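Glycosyl hydrolase, family 31/fibronectin type III domain protein (Clostridium perfringens, PDB 4LKS) probably helps a family 31 glycoside hydrolase engage galactose-bearing glycans, this fragment being a galactose-binding carbohydrate-binding module of family 32 with a beta-sandwich fold. Local coordinates at residues I97-D102 against Q139-T144. Numbering follows the deposited sequence. Where two conformers were deposited one is given.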
# COMPACT_ATOMS: atom_id res chain seq x y z
N ILE A 97 1.25 -7.33 -5.38
CA ILE A 97 1.70 -7.72 -4.05
C ILE A 97 2.69 -8.87 -4.17
O ILE A 97 2.42 -9.87 -4.85
CB ILE A 97 0.52 -8.16 -3.17
CG1 ILE A 97 -0.38 -6.97 -2.87
CG2 ILE A 97 1.04 -8.77 -1.86
CD1 ILE A 97 -1.70 -7.34 -2.26
N GLU A 98 3.83 -8.71 -3.51
CA GLU A 98 4.83 -9.78 -3.41
C GLU A 98 5.14 -9.96 -1.94
O GLU A 98 5.07 -9.00 -1.18
CB GLU A 98 6.12 -9.38 -4.12
CG GLU A 98 6.02 -9.24 -5.61
CD GLU A 98 7.21 -8.48 -6.15
OE1 GLU A 98 7.21 -7.23 -6.05
OE2 GLU A 98 8.17 -9.12 -6.61
N THR A 99 5.51 -11.17 -1.53
CA THR A 99 5.92 -11.37 -0.14
C THR A 99 7.21 -12.15 -0.09
O THR A 99 7.58 -12.84 -1.04
CB THR A 99 4.86 -12.08 0.71
OG1 THR A 99 4.54 -13.35 0.14
CG2 THR A 99 3.59 -11.25 0.83
N SER A 100 7.90 -12.07 1.04
CA SER A 100 9.09 -12.88 1.24
C SER A 100 9.37 -13.12 2.71
O SER A 100 8.80 -12.46 3.58
CB SER A 100 10.30 -12.23 0.57
OG SER A 100 10.68 -11.05 1.23
N LEU A 101 10.25 -14.09 2.97
CA LEU A 101 10.72 -14.33 4.32
C LEU A 101 12.03 -13.62 4.60
O LEU A 101 12.43 -13.51 5.76
CB LEU A 101 10.89 -15.84 4.54
CG LEU A 101 9.58 -16.63 4.46
CD1 LEU A 101 9.86 -18.11 4.29
CD2 LEU A 101 8.74 -16.39 5.70
N ASP A 102 12.68 -13.11 3.56
CA ASP A 102 14.06 -12.62 3.70
C ASP A 102 14.40 -11.31 2.99
O ASP A 102 15.57 -10.90 2.95
CB ASP A 102 15.04 -13.70 3.23
CG ASP A 102 14.89 -14.02 1.75
OD1 ASP A 102 14.00 -13.44 1.07
OD2 ASP A 102 15.67 -14.86 1.26
N GLN A 139 7.34 -12.24 6.23
CA GLN A 139 7.82 -11.17 7.11
C GLN A 139 8.02 -9.87 6.34
O GLN A 139 8.23 -8.81 6.93
CB GLN A 139 9.10 -11.58 7.85
CG GLN A 139 9.53 -10.54 8.87
CD GLN A 139 10.65 -10.98 9.78
OE1 GLN A 139 11.28 -12.01 9.56
NE2 GLN A 139 10.90 -10.20 10.82
N TYR A 140 7.97 -9.94 5.02
CA TYR A 140 8.10 -8.74 4.19
C TYR A 140 7.01 -8.76 3.13
O TYR A 140 6.71 -9.81 2.55
CB TYR A 140 9.47 -8.70 3.49
CG TYR A 140 10.63 -8.78 4.45
CD1 TYR A 140 11.09 -10.01 4.92
CD2 TYR A 140 11.28 -7.63 4.87
CE1 TYR A 140 12.15 -10.09 5.80
CE2 TYR A 140 12.34 -7.70 5.75
CZ TYR A 140 12.77 -8.93 6.21
OH TYR A 140 13.82 -8.98 7.09
N LEU A 141 6.44 -7.59 2.87
CA LEU A 141 5.48 -7.45 1.79
C LEU A 141 5.87 -6.24 0.96
O LEU A 141 6.05 -5.15 1.49
CB LEU A 141 4.05 -7.29 2.35
CG LEU A 141 2.92 -7.23 1.30
CD1 LEU A 141 1.63 -7.93 1.77
CD2 LEU A 141 2.63 -5.79 0.87
N ARG A 142 6.01 -6.45 -0.34
CA ARG A 142 6.29 -5.37 -1.28
C ARG A 142 5.02 -5.04 -2.07
O ARG A 142 4.45 -5.89 -2.76
CB ARG A 142 7.44 -5.74 -2.21
CG ARG A 142 7.82 -4.63 -3.19
CD ARG A 142 9.23 -4.80 -3.74
NE ARG A 142 9.36 -5.98 -4.60
CZ ARG A 142 10.53 -6.51 -4.95
NH1 ARG A 142 11.67 -5.97 -4.52
NH2 ARG A 142 10.57 -7.58 -5.74
N PHE A 143 4.59 -3.79 -1.93
CA PHE A 143 3.38 -3.28 -2.56
C PHE A 143 3.80 -2.35 -3.69
O PHE A 143 4.46 -1.33 -3.45
CB PHE A 143 2.53 -2.54 -1.52
CG PHE A 143 1.24 -1.97 -2.05
CD1 PHE A 143 0.11 -2.76 -2.19
CD2 PHE A 143 1.15 -0.63 -2.41
CE1 PHE A 143 -1.08 -2.23 -2.69
CE2 PHE A 143 -0.04 -0.10 -2.90
CZ PHE A 143 -1.15 -0.90 -3.03
N THR A 144 3.43 -2.70 -4.92
CA THR A 144 3.84 -1.96 -6.11
C THR A 144 2.66 -1.27 -6.73
O THR A 144 1.63 -1.89 -6.95
CB THR A 144 4.47 -2.90 -7.14
OG1 THR A 144 5.61 -3.54 -6.56
CG2 THR A 144 4.89 -2.12 -8.39
O HOH W 1 4.93 -5.84 -5.56
O HOH W 2 11.17 -14.35 8.07
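R142 and E98 sit directly across from each other on two antiparallel strands, backbones paired by E98 N to R142 O (3.0 Å) and R142 N to E98 O, side chains rising together from one face. In R142, CB leaves the strand with CG anti to the backbone N (chi1 -178°); CB, CG and CD then pass alongside E98 OE1. A bend at chi3 (66°) turns the head over to the carboxylate, where NE gives its hydrogen to OE1 (2.9 Å), CZ lies 3.6 Å from E98 OE1, and NH2 donates to OE2 (3.0 Å). This is a side-on, two-nitrogen salt bridge, both carboxylate oxygens lying close to the guanidinium plane. NE comes to OE1 from above the carboxylate plane, and NH2 to OE2 on the syn side but also out of that plane, the two flat groups being turned 42° apart. W106 adds a cation-pi contact to R142. A water lies within hydrogen-bonding distance of E98 OE1, R142 O and T144 OG1.

On the same face, the Y140 ring turns its edge to the end of the facing segment, CE1 lying 3.4 Å from L101 O. S100 OG rests against Y140 CB and bonds to N103 N. Here the pairing ends in a classic beta bulge: Q139 N and Y140 N both donate to S100 O, from opposite faces of its carbonyl plane. A second water joins L101 O to Q139 OE1, while Q139 NE2 bonds to L70 O.

The other face is largely apolar. I97 CG2 meets L141 CD1 (3.8 Å), which also nears T99 CG2; I97, L141 and F143 reach I79 of the opposing sheet, within the core of this F5/8 type C sandwich. The chemistry thus divides by face: mainly hydrocarbon toward the second sheet, and on the partly exposed outer side an ion pair whose two bonds should restrain both guanidinium and carboxylate.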